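Local coordinates for protein LysR family transcriptional regulator (Vibrio vulnificus, PDB 5FHK) that probably acts, as the regulatory domain of the LysR-type virulence gene regulator AphB, together with a separate DNA-binding domain to control transcription, at residues K8-T13 with T52-I57; F58-Q63 with N176-Y181; T13-T18 with A133-V138; D98-F103 with V123-R128. One frame throughout, in Å; residues are numbered along the deposited sequence.

Contact 1 of 4, residues K8-T13 with T52-I57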
loop_
_atom_site.group_PDB
_atom_site.type_symbol
_atom_site.label_atom_id
_atom_site.label_comp_id
_atom_site.label_asym_id
_atom_site.label_seq_id
_atom_site.Cartn_x
_atom_site.Cartn_y
_atom_site.Cartn_z
ATOM N N LYS A 8 22.640 -8.580 -3.100
ATOM C CA LYS A 8 21.281 -8.144 -3.375
ATOM C C LYS A 8 21.296 -7.189 -4.551
ATOM O O LYS A 8 22.303 -6.520 -4.826
ATOM C CB LYS A 8 20.659 -7.423 -2.169
ATOM C CG LYS A 8 21.274 -6.052 -1.995
ATOM C CD LYS A 8 20.699 -5.224 -0.881
ATOM C CE LYS A 8 21.648 -4.071 -0.530
ATOM N NZ LYS A 8 22.979 -4.600 -0.168
ATOM N N ILE A 9 20.139 -7.095 -5.197
ATOM C CA ILE A 9 19.809 -6.016 -6.126
ATOM C C ILE A 9 18.881 -5.043 -5.414
ATOM O O ILE A 9 17.893 -5.452 -4.787
ATOM C CB ILE A 9 19.151 -6.558 -7.405
ATOM C CG1 ILE A 9 20.055 -7.591 -8.082
ATOM C CG2 ILE A 9 18.818 -5.432 -8.370
ATOM C CD1 ILE A 9 19.346 -8.370 -9.179
ATOM N N LYS A 10 19.203 -3.756 -5.507
ATOM C CA LYS A 10 18.512 -2.694 -4.796
ATOM C C LYS A 10 17.687 -1.922 -5.826
ATOM O O LYS A 10 18.255 -1.254 -6.696
ATOM C CB LYS A 10 19.542 -1.798 -4.095
ATOM C CG LYS A 10 19.037 -0.960 -2.892
ATOM C CD LYS A 10 20.181 -0.102 -2.323
ATOM C CE LYS A 10 19.684 1.003 -1.370
ATOM N NZ LYS A 10 18.989 0.452 -0.165
ATOM N N ILE A 11 16.354 -2.010 -5.759
ATOM C CA ILE A 11 15.539 -1.350 -6.773
ATOM C C ILE A 11 14.534 -0.417 -6.117
ATOM O O ILE A 11 14.095 -0.625 -4.980
ATOM C CB ILE A 11 14.815 -2.340 -7.726
ATOM C CG1 ILE A 11 13.917 -3.326 -6.983
ATOM C CG2 ILE A 11 15.807 -3.111 -8.562
ATOM C CD1 ILE A 11 13.527 -4.574 -7.877
ATOM N N SER A 12 14.210 0.655 -6.831
ATOM C CA SER A 12 13.160 1.592 -6.436
ATOM C C SER A 12 12.028 1.535 -7.452
ATOM O O SER A 12 12.286 1.451 -8.659
ATOM C CB SER A 12 13.706 3.015 -6.348
ATOM O OG SER A 12 12.715 3.912 -5.892
ATOM N N THR A 13 10.783 1.590 -6.967
ATOM C CA THR A 13 9.568 1.475 -7.767
ATOM C C THR A 13 8.526 2.484 -7.287
ATOM O O THR A 13 8.547 2.882 -6.117
ATOM C CB THR A 13 8.963 0.064 -7.676
ATOM O OG1 THR A 13 8.619 -0.198 -6.309
ATOM C CG2 THR A 13 9.958 -0.992 -8.174
ATOM N N THR A 52 23.350 6.679 -8.081
ATOM C CA THR A 52 24.420 5.802 -7.617
ATOM C C THR A 52 24.019 4.966 -6.403
ATOM O O THR A 52 24.709 3.994 -6.075
ATOM C CB THR A 52 25.665 6.643 -7.286
ATOM O OG1 THR A 52 25.438 7.369 -6.068
ATOM C CG2 THR A 52 25.962 7.641 -8.401
ATOM N N GLU A 53 22.926 5.308 -5.741
ATOM C CA GLU A 53 22.425 4.586 -4.585
ATOM C C GLU A 53 21.570 3.380 -4.962
ATOM O O GLU A 53 21.093 2.676 -4.065
ATOM C CB GLU A 53 21.594 5.543 -3.724
ATOM C CG GLU A 53 21.774 5.455 -2.234
ATOM C CD GLU A 53 21.429 6.783 -1.555
ATOM O OE1 GLU A 53 20.338 6.898 -0.959
ATOM O OE2 GLU A 53 22.254 7.718 -1.624
ATOM N N TRP A 54 21.351 3.130 -6.254
ATOM C CA TRP A 54 20.336 2.179 -6.680
ATOM C C TRP A 54 20.854 1.362 -7.856
ATOM O O TRP A 54 21.573 1.871 -8.722
ATOM C CB TRP A 54 19.024 2.902 -7.048
ATOM C CG TRP A 54 18.432 3.661 -5.892
ATOM C CD1 TRP A 54 18.623 4.986 -5.593
ATOM C CD2 TRP A 54 17.591 3.135 -4.856
ATOM N NE1 TRP A 54 17.938 5.316 -4.453
ATOM C CE2 TRP A 54 17.305 4.198 -3.972
ATOM C CE3 TRP A 54 17.047 1.866 -4.595
ATOM C CZ2 TRP A 54 16.494 4.039 -2.845
ATOM C CZ3 TRP A 54 16.252 1.709 -3.481
ATOM C CH2 TRP A 54 15.984 2.789 -2.614
ATOM N N ASP A 55 20.513 0.078 -7.862
ATOM C CA ASP A 55 20.845 -0.745 -9.014
ATOM C C ASP A 55 19.907 -0.443 -10.181
ATOM O O ASP A 55 20.354 -0.234 -11.312
ATOM C CB ASP A 55 20.806 -2.219 -8.606
ATOM C CG ASP A 55 21.955 -2.582 -7.652
ATOM O OD1 ASP A 55 23.106 -2.267 -7.999
ATOM O OD2 ASP A 55 21.719 -3.167 -6.561
ATOM N N VAL A 56 18.599 -0.411 -9.929
ATOM C CA VAL A 56 17.613 -0.118 -10.962
ATOM C C VAL A 56 16.514 0.726 -10.346
ATOM O O VAL A 56 16.131 0.540 -9.189
ATOM C CB VAL A 56 16.978 -1.380 -11.602
ATOM C CG1 VAL A 56 16.181 -0.997 -12.830
ATOM C CG2 VAL A 56 18.019 -2.398 -11.949
ATOM N N ILE A 57 15.983 1.645 -11.141
ATOM C CA ILE A 57 14.951 2.558 -10.680
ATOM C C ILE A 57 13.829 2.506 -11.706
ATOM O O ILE A 57 14.073 2.686 -12.908
ATOM C CB ILE A 57 15.494 3.992 -10.481
ATOM C CG1 ILE A 57 16.298 4.057 -9.175
ATOM C CG2 ILE A 57 14.352 5.016 -10.381
ATOM C CD1 ILE A 57 17.020 5.421 -8.890
HETATM O O HOH W 1 23.596 -3.836 -4.331
#
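Strands 9-14 and 56-60 run parallel, with Ile-11 paired to Val-56 at a CA-CA distance of 4.8 Å and Ser-12 to Ile-57 at 4.7 Å. They are neighbours in a sheet of the periplasmic-binding-protein-like regulatory domain, where parallel strands are joined by crossovers; helix 18-32 and strand 38-43 lie in the chain between them. Ser-12 N donates to Val-56 O at 3.0 Å, in the plane of the carbonyl. One step earlier, Lys-10 O accepts from Asp-55 N, the amide just before the strand, and weakly from Val-56 N, the first of the strand itself.

At the start of the pairing lies Asp-55. Its CG stands anti to the carbonyl carbon (chi1 -69°), which brings OD2 to Lys-10 N at 2.8 Å on the anti lone pair. A side chain thus supplies the bond at this end of the pairing, and a water links the same OD2 to Lys-8 O. Ile-11 and Val-56 run alongside each other on the same face, with Ile-11 CG2 3.7 Å from Val-56 CB; Phe-197 of helix 192-204 packs on Val-56.

On the side where Ser-12 and Ile-57 project, the Trp-54 indole is sandwiched. Ser-12 CB sits over one face in a CH-pi contact, 4.0 Å from the centroid of the six-membered ring. Over the opposite face the Lys-10 chain crosses obliquely, extended until it bends at chi4 (62°): Lys-10 CE makes a second CH-pi contact, and Lys-10 NZ ends in an off-centre cation-pi position, 4.9 Å from that same Trp-54 centroid.

Contact 2 of 4, residues F58-Q63 with N176-Y181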
loop_
_atom_site.group_PDB
_atom_site.type_symbol
_atom_site.label_atom_id
_atom_site.label_comp_id
_atom_site.label_asym_id
_atom_site.label_seq_id
_atom_site.Cartn_x
_atom_site.Cartn_y
_atom_site.Cartn_z
ATOM N N PHE A 58 12.629 2.157 -11.242
ATOM C CA PHE A 58 11.394 2.289 -12.008
ATOM C C PHE A 58 10.649 3.515 -11.516
ATOM O O PHE A 58 10.423 3.674 -10.313
ATOM C CB PHE A 58 10.506 1.049 -11.868
ATOM C CG PHE A 58 11.203 -0.218 -12.263
ATOM C CD1 PHE A 58 12.072 -0.847 -11.391
ATOM C CD2 PHE A 58 11.018 -0.763 -13.518
ATOM C CE1 PHE A 58 12.734 -2.016 -11.759
ATOM C CE2 PHE A 58 11.681 -1.933 -13.884
ATOM C CZ PHE A 58 12.527 -2.544 -12.991
ATOM N N ARG A 59 10.271 4.381 -12.439
ATOM C CA ARG A 59 9.683 5.643 -12.042
ATOM C C ARG A 59 8.579 6.001 -13.013
ATOM O O ARG A 59 8.550 5.530 -14.152
ATOM C CB ARG A 59 10.729 6.761 -12.001
ATOM C CG ARG A 59 11.159 7.235 -13.369
ATOM C CD ARG A 59 12.036 8.478 -13.264
ATOM N NE ARG A 59 11.496 9.445 -12.307
ATOM C CZ ARG A 59 10.827 10.547 -12.639
ATOM N NH1 ARG A 59 10.613 10.841 -13.912
ATOM N NH2 ARG A 59 10.373 11.360 -11.696
ATOM N N VAL A 60 7.652 6.812 -12.521
ATOM C CA VAL A 60 6.657 7.468 -13.351
ATOM C C VAL A 60 7.257 8.768 -13.861
ATOM O O VAL A 60 7.876 9.518 -13.093
ATOM C CB VAL A 60 5.370 7.727 -12.555
ATOM C CG1 VAL A 60 4.422 8.608 -13.350
ATOM C CG2 VAL A 60 4.701 6.413 -12.182
ATOM N N GLY A 61 7.096 9.028 -15.161
ATOM C CA GLY A 61 7.572 10.260 -15.750
ATOM C C GLY A 61 9.037 10.189 -16.127
ATOM O O GLY A 61 9.826 9.431 -15.544
ATOM N N PRO A 62 9.433 11.005 -17.099
ATOM C CA PRO A 62 10.801 10.941 -17.621
ATOM C C PRO A 62 11.816 11.615 -16.705
ATOM O O PRO A 62 11.483 12.406 -15.817
ATOM C CB PRO A 62 10.708 11.682 -18.964
ATOM C CG PRO A 62 9.220 11.962 -19.187
ATOM C CD PRO A 62 8.607 11.985 -17.824
ATOM N N GLN A 63 13.081 11.272 -16.945
ATOM C CA GLN A 63 14.227 11.909 -16.317
ATOM C C GLN A 63 15.233 12.251 -17.406
ATOM O O GLN A 63 15.251 11.630 -18.472
ATOM C CB GLN A 63 14.873 11.007 -15.249
ATOM C CG GLN A 63 14.342 11.233 -13.828
ATOM C CD GLN A 63 15.330 10.792 -12.745
ATOM O OE1 GLN A 63 16.548 10.999 -12.869
ATOM N NE2 GLN A 63 14.809 10.163 -11.687
ATOM N N ASN A 176 -3.651 13.422 -18.508
ATOM C CA ASN A 176 -2.749 12.966 -19.550
ATOM C C ASN A 176 -1.952 11.762 -19.052
ATOM O O ASN A 176 -1.657 11.652 -17.859
ATOM C CB ASN A 176 -1.807 14.088 -19.977
ATOM C CG ASN A 176 -2.415 14.980 -21.059
ATOM O OD1 ASN A 176 -3.034 14.488 -22.013
ATOM N ND2 ASN A 176 -2.250 16.294 -20.911
ATOM N N PRO A 177 -1.620 10.833 -19.943
ATOM C CA PRO A 177 -0.908 9.627 -19.510
ATOM C C PRO A 177 0.462 9.973 -18.965
ATOM O O PRO A 177 1.118 10.914 -19.413
ATOM C CB PRO A 177 -0.795 8.789 -20.793
ATOM C CG PRO A 177 -1.810 9.366 -21.720
ATOM C CD PRO A 177 -1.867 10.831 -21.392
ATOM N N ARG A 178 0.884 9.202 -17.982
ATOM C CA ARG A 178 2.248 9.252 -17.496
ATOM C C ARG A 178 2.906 7.913 -17.800
ATOM O O ARG A 178 2.275 6.855 -17.687
ATOM C CB ARG A 178 2.288 9.595 -15.994
ATOM C CG ARG A 178 1.105 9.092 -15.193
ATOM C CD ARG A 178 0.872 9.812 -13.831
ATOM N NE ARG A 178 -0.235 9.147 -13.135
ATOM C CZ ARG A 178 -0.167 8.580 -11.925
ATOM N NH1 ARG A 178 0.942 8.640 -11.187
ATOM N NH2 ARG A 178 -1.236 7.978 -11.429
ATOM N N ASP A 179 4.161 7.958 -18.228
ATOM C CA ASP A 179 4.862 6.739 -18.592
ATOM C C ASP A 179 5.645 6.198 -17.409
ATOM O O ASP A 179 5.950 6.906 -16.446
ATOM C CB ASP A 179 5.790 6.992 -19.772
ATOM C CG ASP A 179 5.029 7.299 -21.038
ATOM O OD1 ASP A 179 3.836 6.925 -21.109
ATOM O OD2 ASP A 179 5.623 7.903 -21.956
ATOM N N ILE A 180 5.954 4.912 -17.477
ATOM C CA ILE A 180 6.798 4.278 -16.487
ATOM C C ILE A 180 8.098 3.897 -17.175
ATOM O O ILE A 180 8.093 3.290 -18.251
ATOM C CB ILE A 180 6.109 3.066 -15.842
ATOM C CG1 ILE A 180 4.878 3.520 -15.031
ATOM C CG2 ILE A 180 7.065 2.378 -14.912
ATOM C CD1 ILE A 180 3.626 3.655 -15.851
ATOM N N TYR A 181 9.206 4.277 -16.574
ATOM C CA TYR A 181 10.497 4.011 -17.166
ATOM C C TYR A 181 11.268 3.067 -16.274
ATOM O O TYR A 181 10.989 2.940 -15.076
ATOM C CB TYR A 181 11.299 5.293 -17.371
ATOM C CG TYR A 181 10.731 6.203 -18.423
ATOM C CD1 TYR A 181 9.682 7.051 -18.125
ATOM C CD2 TYR A 181 11.248 6.216 -19.716
ATOM C CE1 TYR A 181 9.159 7.878 -19.073
ATOM C CE2 TYR A 181 10.723 7.052 -20.681
ATOM C CZ TYR A 181 9.682 7.881 -20.351
ATOM O OH TYR A 181 9.133 8.731 -21.290
#
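Tyr-181 reaches back from strand 178-185 along the end of strand 56-60. Its CB lies beside the aliphatic part of Arg-59, 4.5 Å from Arg-59 CG, on the face of the sheet these two residues share. With CG anti to the carbonyl carbon (chi1 -69°), the ring leans over the loop that follows the strand. CD1 approaches Gly-61 O at 3.5 Å, CE1 comes next to Pro-62 N, and the hydroxyl OH ends 3.9 Å from Pro-62 CG, where the pyrrolidine crosses the ring obliquely.

The other face carries Val-60 and Ile-180. Val-60 CG1 packs on Arg-178 CB at 3.5 Å and on the start of that extended side chain, while Val-60 CG2 touches Ile-180 CG1. Beyond this apolar stem the Arg-178 guanidinium forms a salt bridge with Asp-78; that of Arg-59 is paired with Asp-47.

In the backbone, Arg-59 and Tyr-181 form an antiparallel hydrogen-bonded pair. Tyr-181 N donates to Arg-59 O at 2.8 Å, nearly along the C=O axis, and Arg-59 N returns a bond to Tyr-181 O. Gly-61 N to Asp-179 O, 2.7 Å, prolongs the series past the non-hydrogen-bonded pair Val-60 and Ile-180. Strand 56-60, parallel to strand 9-14 on its other side, thus gains an antiparallel neighbour from late in the sequence, a mixed-sheet arrangement characteristic of the PBP-type fold of LysR regulatory domains.

Contact 3 of 4, residues T13-T18 with A133-V138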
loop_
_atom_site.group_PDB
_atom_site.type_symbol
_atom_site.label_atom_id
_atom_site.label_comp_id
_atom_site.label_asym_id
_atom_site.label_seq_id
_atom_site.Cartn_x
_atom_site.Cartn_y
_atom_site.Cartn_z
ATOM N N THR A 13 10.783 1.590 -6.967
ATOM C CA THR A 13 9.568 1.475 -7.767
ATOM C C THR A 13 8.526 2.484 -7.287
ATOM O O THR A 13 8.547 2.882 -6.117
ATOM C CB THR A 13 8.963 0.064 -7.676
ATOM O OG1 THR A 13 8.619 -0.198 -6.309
ATOM C CG2 THR A 13 9.958 -0.992 -8.174
ATOM N N PRO A 14 7.603 2.906 -8.167
ATOM C CA PRO A 14 6.638 3.962 -7.802
ATOM C C PRO A 14 5.587 3.499 -6.799
ATOM O O PRO A 14 5.119 2.357 -6.834
ATOM C CB PRO A 14 5.978 4.320 -9.142
ATOM C CG PRO A 14 6.188 3.130 -10.004
ATOM C CD PRO A 14 7.535 2.585 -9.604
ATOM N N TYR A 15 5.174 4.436 -5.938
ATOM C CA TYR A 15 4.460 4.072 -4.711
ATOM C C TYR A 15 3.177 3.272 -4.986
ATOM O O TYR A 15 3.045 2.109 -4.566
ATOM C CB TYR A 15 4.159 5.324 -3.893
ATOM C CG TYR A 15 3.471 4.975 -2.603
ATOM C CD1 TYR A 15 3.868 3.861 -1.871
ATOM C CD2 TYR A 15 2.389 5.711 -2.141
ATOM C CE1 TYR A 15 3.224 3.505 -0.699
ATOM C CE2 TYR A 15 1.742 5.360 -0.975
ATOM C CZ TYR A 15 2.167 4.255 -0.258
ATOM O OH TYR A 15 1.530 3.895 0.907
ATOM N N ASN A 16 2.233 3.856 -5.708
ATOM C CA ASN A 16 0.903 3.246 -5.800
ATOM C C ASN A 16 0.793 2.095 -6.789
ATOM O O ASN A 16 -0.204 1.363 -6.738
ATOM C CB ASN A 16 -0.120 4.287 -6.198
ATOM C CG ASN A 16 -0.365 5.275 -5.115
ATOM O OD1 ASN A 16 -0.843 4.919 -4.042
ATOM N ND2 ASN A 16 -0.062 6.537 -5.385
ATOM N N LEU A 17 1.775 1.912 -7.675
ATOM C CA LEU A 17 1.637 1.026 -8.819
ATOM C C LEU A 17 2.443 -0.246 -8.685
ATOM O O LEU A 17 2.342 -1.118 -9.553
ATOM C CB LEU A 17 2.086 1.745 -10.102
ATOM C CG LEU A 17 1.437 3.085 -10.440
ATOM C CD1 LEU A 17 2.109 3.665 -11.679
ATOM C CD2 LEU A 17 -0.037 2.894 -10.703
ATOM N N THR A 18 3.256 -0.367 -7.640
ATOM C CA THR A 18 4.217 -1.462 -7.562
ATOM C C THR A 18 3.530 -2.811 -7.563
ATOM O O THR A 18 3.925 -3.720 -8.303
ATOM C CB THR A 18 5.073 -1.315 -6.313
ATOM O OG1 THR A 18 6.013 -0.257 -6.518
ATOM C CG2 THR A 18 5.808 -2.617 -6.005
ATOM N N ALA A 133 -6.084 11.215 1.178
ATOM C CA ALA A 133 -5.112 10.279 1.729
ATOM C C ALA A 133 -3.813 10.347 0.945
ATOM O O ALA A 133 -3.791 10.746 -0.217
ATOM C CB ALA A 133 -5.656 8.842 1.732
ATOM N N ASN A 134 -2.724 9.947 1.592
ATOM C CA ASN A 134 -1.434 9.851 0.916
ATOM C C ASN A 134 -1.232 8.525 0.173
ATOM O O ASN A 134 -0.129 8.283 -0.333
ATOM C CB ASN A 134 -0.291 10.073 1.914
ATOM C CG ASN A 134 -0.327 9.103 3.084
ATOM O OD1 ASN A 134 -1.369 8.510 3.400
ATOM N ND2 ASN A 134 0.813 8.956 3.751
ATOM N N ALA A 135 -2.250 7.663 0.095
ATOM C CA ALA A 135 -2.176 6.418 -0.668
ATOM C C ALA A 135 -3.472 6.226 -1.449
ATOM O O ALA A 135 -4.549 6.570 -0.959
ATOM C CB ALA A 135 -1.934 5.194 0.241
ATOM N N LEU A 136 -3.378 5.633 -2.644
ATOM C CA LEU A 136 -4.556 5.516 -3.508
ATOM C C LEU A 136 -5.388 4.277 -3.225
ATOM O O LEU A 136 -6.594 4.273 -3.514
ATOM C CB LEU A 136 -4.152 5.513 -4.991
ATOM C CG LEU A 136 -3.940 6.927 -5.571
ATOM C CD1 LEU A 136 -3.382 6.870 -6.996
ATOM C CD2 LEU A 136 -5.214 7.755 -5.536
ATOM N N ASN A 137 -4.782 3.228 -2.656
ATOM C CA ASN A 137 -5.558 2.039 -2.341
ATOM C C ASN A 137 -6.693 2.357 -1.364
ATOM O O ASN A 137 -7.831 1.930 -1.581
ATOM C CB ASN A 137 -4.645 0.920 -1.814
ATOM C CG ASN A 137 -3.949 1.274 -0.496
ATOM O OD1 ASN A 137 -3.783 2.449 -0.142
ATOM N ND2 ASN A 137 -3.527 0.241 0.233
ATOM N N VAL A 138 -6.429 3.138 -0.304
ATOM C CA VAL A 138 -7.523 3.415 0.634
ATOM C C VAL A 138 -8.555 4.356 0.023
ATOM O O VAL A 138 -9.726 4.325 0.400
ATOM C CB VAL A 138 -6.998 3.974 1.967
ATOM C CG1 VAL A 138 -6.093 2.948 2.655
ATOM C CG2 VAL A 138 -6.288 5.267 1.742
HETATM O O HOH W 2 -1.612 2.666 -2.819
#
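Asn-16, Tyr-15 and Leu-136 carry this small contact between the loop after strand 9-14 and the start of helix 136-144. The CG of Asn-16 is anti to the carbonyl carbon (chi1 -70°), and the amide crosses the Leu-136 side chain at about a right angle. Asn-16 OD1 accepts from Leu-136 N at 3.0 Å in a fairly straight bond (162° at the hydrogen), although the donor lies above the carbonyl plane. A water donates to Asn-16 OD1 at 2.7 Å and accepts from Asn-137 N, so the oxygen serves the successive amides of Leu-136 and Asn-137, one directly and one through solvent. The ND2 branch passes Leu-136 CD1 at 3.7 Å and donates to His-108 O, which helps to fix the rotation of the amide.

Leu-136 offers its CB to Asn-16 OD1 at 3.5 Å.

Tyr-15, with CG anti to the backbone N (chi1 -178°), extends past Asn-134 and Ala-135. Asn-134 O meets the ring edge near its plane, 3.5 Å from Tyr-15 CE2, and Ala-135 CB lies 3.8 Å from Tyr-15 OH. That hydroxyl is hydrogen-bonded to Tyr-15 OH of the second subunit.

The two lobes of the PBP-like fold meet here, probably beside the cleft that holds the effector in LysR-type relatives. The link from strand 9-14 to helix 18-32 is joined to that from strand 131-133 to helix 136-144, at the dimer interface.

Contact 4 of 4, residues D98-F103 with V123-R128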
loop_
_atom_site.group_PDB
_atom_site.type_symbol
_atom_site.label_atom_id
_atom_site.label_comp_id
_atom_site.label_asym_id
_atom_site.label_seq_id
_atom_site.Cartn_x
_atom_site.Cartn_y
_atom_site.Cartn_z
ATOM N N ASP A 98 -18.478 20.702 -13.019
ATOM C CA ASP A 98 -19.469 20.253 -12.053
ATOM C C ASP A 98 -18.859 19.482 -10.889
ATOM O O ASP A 98 -19.575 19.189 -9.925
ATOM C CB ASP A 98 -20.520 19.398 -12.754
ATOM C CG ASP A 98 -21.259 20.154 -13.854
ATOM O OD1 ASP A 98 -21.408 21.398 -13.746
ATOM O OD2 ASP A 98 -21.695 19.504 -14.830
ATOM N N LEU A 99 -17.560 19.167 -10.933
ATOM C CA LEU A 99 -16.953 18.415 -9.838
ATOM C C LEU A 99 -17.066 19.157 -8.508
ATOM O O LEU A 99 -17.152 18.519 -7.446
ATOM C CB LEU A 99 -15.498 18.103 -10.163
ATOM C CG LEU A 99 -15.308 17.216 -11.396
ATOM C CD1 LEU A 99 -13.839 16.908 -11.592
ATOM C CD2 LEU A 99 -16.110 15.945 -11.243
ATOM N N HIS A 100 -17.118 20.493 -8.549
ATOM C CA HIS A 100 -17.186 21.284 -7.322
ATOM C C HIS A 100 -18.382 20.914 -6.454
ATOM O O HIS A 100 -18.301 20.990 -5.226
ATOM C CB HIS A 100 -17.223 22.764 -7.673
ATOM C CG HIS A 100 -15.978 23.236 -8.349
ATOM N ND1 HIS A 100 -15.878 23.377 -9.717
ATOM C CD2 HIS A 100 -14.767 23.572 -7.847
ATOM C CE1 HIS A 100 -14.662 23.789 -10.028
ATOM N NE2 HIS A 100 -13.970 23.919 -8.911
ATOM N N ASP A 101 -19.479 20.476 -7.064
ATOM C CA ASP A 101 -20.710 20.190 -6.344
ATOM C C ASP A 101 -20.861 18.717 -5.984
ATOM O O ASP A 101 -21.977 18.275 -5.680
ATOM C CB ASP A 101 -21.898 20.659 -7.172
ATOM C CG ASP A 101 -21.769 22.118 -7.575
ATOM O OD1 ASP A 101 -21.420 22.939 -6.697
ATOM O OD2 ASP A 101 -21.992 22.440 -8.765
ATOM N N HIS A 102 -19.760 17.957 -5.994
ATOM C CA HIS A 102 -19.769 16.529 -5.730
ATOM C C HIS A 102 -18.766 16.209 -4.628
ATOM O O HIS A 102 -17.800 16.949 -4.406
ATOM C CB HIS A 102 -19.420 15.727 -6.990
ATOM C CG HIS A 102 -20.593 15.449 -7.873
ATOM N ND1 HIS A 102 -21.345 14.298 -7.768
ATOM C CD2 HIS A 102 -21.148 16.170 -8.875
ATOM C CE1 HIS A 102 -22.321 14.330 -8.657
ATOM N NE2 HIS A 102 -22.221 15.451 -9.345
ATOM N N PHE A 103 -19.008 15.086 -3.943
ATOM C CA PHE A 103 -18.061 14.556 -2.970
ATOM C C PHE A 103 -16.856 13.982 -3.707
ATOM O O PHE A 103 -17.009 13.072 -4.529
ATOM C CB PHE A 103 -18.702 13.459 -2.113
ATOM C CG PHE A 103 -19.869 13.914 -1.255
ATOM C CD1 PHE A 103 -19.657 14.569 -0.049
ATOM C CD2 PHE A 103 -21.177 13.658 -1.648
ATOM C CE1 PHE A 103 -20.751 14.983 0.748
ATOM C CE2 PHE A 103 -22.253 14.052 -0.866
ATOM C CZ PHE A 103 -22.036 14.709 0.333
ATOM N N VAL A 123 -9.314 21.607 -17.293
ATOM C CA VAL A 123 -9.894 22.026 -16.026
ATOM C C VAL A 123 -9.027 21.472 -14.900
ATOM O O VAL A 123 -8.658 20.292 -14.924
ATOM C CB VAL A 123 -11.353 21.549 -15.910
ATOM C CG1 VAL A 123 -11.812 21.557 -14.458
ATOM C CG2 VAL A 123 -12.261 22.425 -16.775
ATOM N N VAL A 124 -8.698 22.319 -13.918
ATOM C CA VAL A 124 -7.905 21.930 -12.752
ATOM C C VAL A 124 -8.815 21.930 -11.530
ATOM O O VAL A 124 -9.514 22.918 -11.277
ATOM C CB VAL A 124 -6.705 22.874 -12.545
ATOM C CG1 VAL A 124 -5.885 22.432 -11.342
ATOM C CG2 VAL A 124 -5.834 22.883 -13.791
ATOM N N ASN A 125 -8.826 20.825 -10.777
ATOM C CA ASN A 125 -9.616 20.740 -9.552
ATOM C C ASN A 125 -8.705 20.652 -8.335
ATOM O O ASN A 125 -7.930 19.697 -8.195
ATOM C CB ASN A 125 -10.567 19.552 -9.563
ATOM C CG ASN A 125 -11.498 19.556 -8.370
ATOM O OD1 ASN A 125 -11.074 19.259 -7.240
ATOM N ND2 ASN A 125 -12.769 19.892 -8.600
ATOM N N VAL A 126 -8.847 21.623 -7.440
ATOM C CA VAL A 126 -8.044 21.749 -6.237
ATOM C C VAL A 126 -8.898 21.674 -4.976
ATOM O O VAL A 126 -8.401 21.940 -3.879
ATOM C CB VAL A 126 -7.218 23.053 -6.265
ATOM C CG1 VAL A 126 -6.287 23.074 -7.465
ATOM C CG2 VAL A 126 -8.135 24.251 -6.298
ATOM N N ASP A 127 -10.181 21.330 -5.111
ATOM C CA ASP A 127 -11.061 21.228 -3.952
ATOM C C ASP A 127 -10.558 20.164 -2.985
ATOM O O ASP A 127 -9.999 19.144 -3.387
ATOM C CB ASP A 127 -12.484 20.859 -4.374
ATOM C CG ASP A 127 -12.983 21.663 -5.550
ATOM O OD1 ASP A 127 -12.362 22.684 -5.905
ATOM O OD2 ASP A 127 -14.008 21.253 -6.127
ATOM N N ARG A 128 -10.775 20.399 -1.698
ATOM C CA ARG A 128 -10.469 19.366 -0.731
ATOM C C ARG A 128 -11.504 18.260 -0.841
ATOM O O ARG A 128 -12.706 18.519 -0.964
ATOM C CB ARG A 128 -10.436 19.915 0.692
ATOM C CG ARG A 128 -9.813 18.936 1.687
ATOM C CD ARG A 128 -9.495 19.593 3.002
ATOM N NE ARG A 128 -9.049 20.959 2.775
ATOM C CZ ARG A 128 -9.263 21.959 3.619
ATOM N NH1 ARG A 128 -9.914 21.738 4.753
ATOM N NH2 ARG A 128 -8.831 23.178 3.325
#
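The closest approaches are between His-100 and Asp-127, where the 3-10 turn 98-100, in the loop before strand 104-107, meets the end of strand 122-125, an edge strand of the small antiparallel sheet 122-125/113-117/173-174. The Asp-127 carboxylate comes obliquely to the His-100 ring at its CD2 corner: OD2 is 3.0 Å and OD1 3.2 Å from His-100 CD2. Ring and carboxylate planes are 42° apart.

Hydrogen bonds within segment 123-128 shape the receiving surface. Asn-125 OD1 accepts from Asp-127 N at 3.1 Å, with the donor well above the carbonyl plane, and closes an Asx turn; the other branch, Asn-125 ND2, makes a weak bond to Asp-127 OD2. Lys-106 NZ, from strand 104-107, donates to both Asn-125 OD1 and Asp-127 O.

Van der Waals packing supplies the rest. Asn-125 ND2 lies 3.6 Å from Leu-99 CB and 4.2 Å above one face of the His-100 ring, offset toward its rim. Leu-99, its CG anti to the carbonyl carbon, carries its branched end on to Trp-113 and Leu-115 of strand 113-117.

The carboxylate and the imidazole are thus close without a bond between them, and any attraction is probably electrostatic. His-100 ND1 donates to Glu-97 O, which helps to set the ring's rotation. The nearby negative charge of Asp-127 could favour a protonated His-100, though the Lys-106 ammonium close by would weaken that effect.

Contacts 1 and 2 build on opposite edges of strand 56-60, their centres about 17 Å apart, and meet where Ser-12 O lies 2.7 Å from Phe-58 N, a probable hydrogen bond. Contact 3 shares Thr-13 with contact 1 and touches contact 2 through Val-60 CG2, 3.8 Å from Leu-17 CD1; of the four it is the one that spans the two lobes, beside the probable effector cleft. Contact 4 stands apart, its centre about 38 Å from that of contact 1, and in sequence is nested inside the loops closed by contacts 2 and 3. The dimer nevertheless brings the far ends together: Arg-128 packs on Lys-8 of the second subunit.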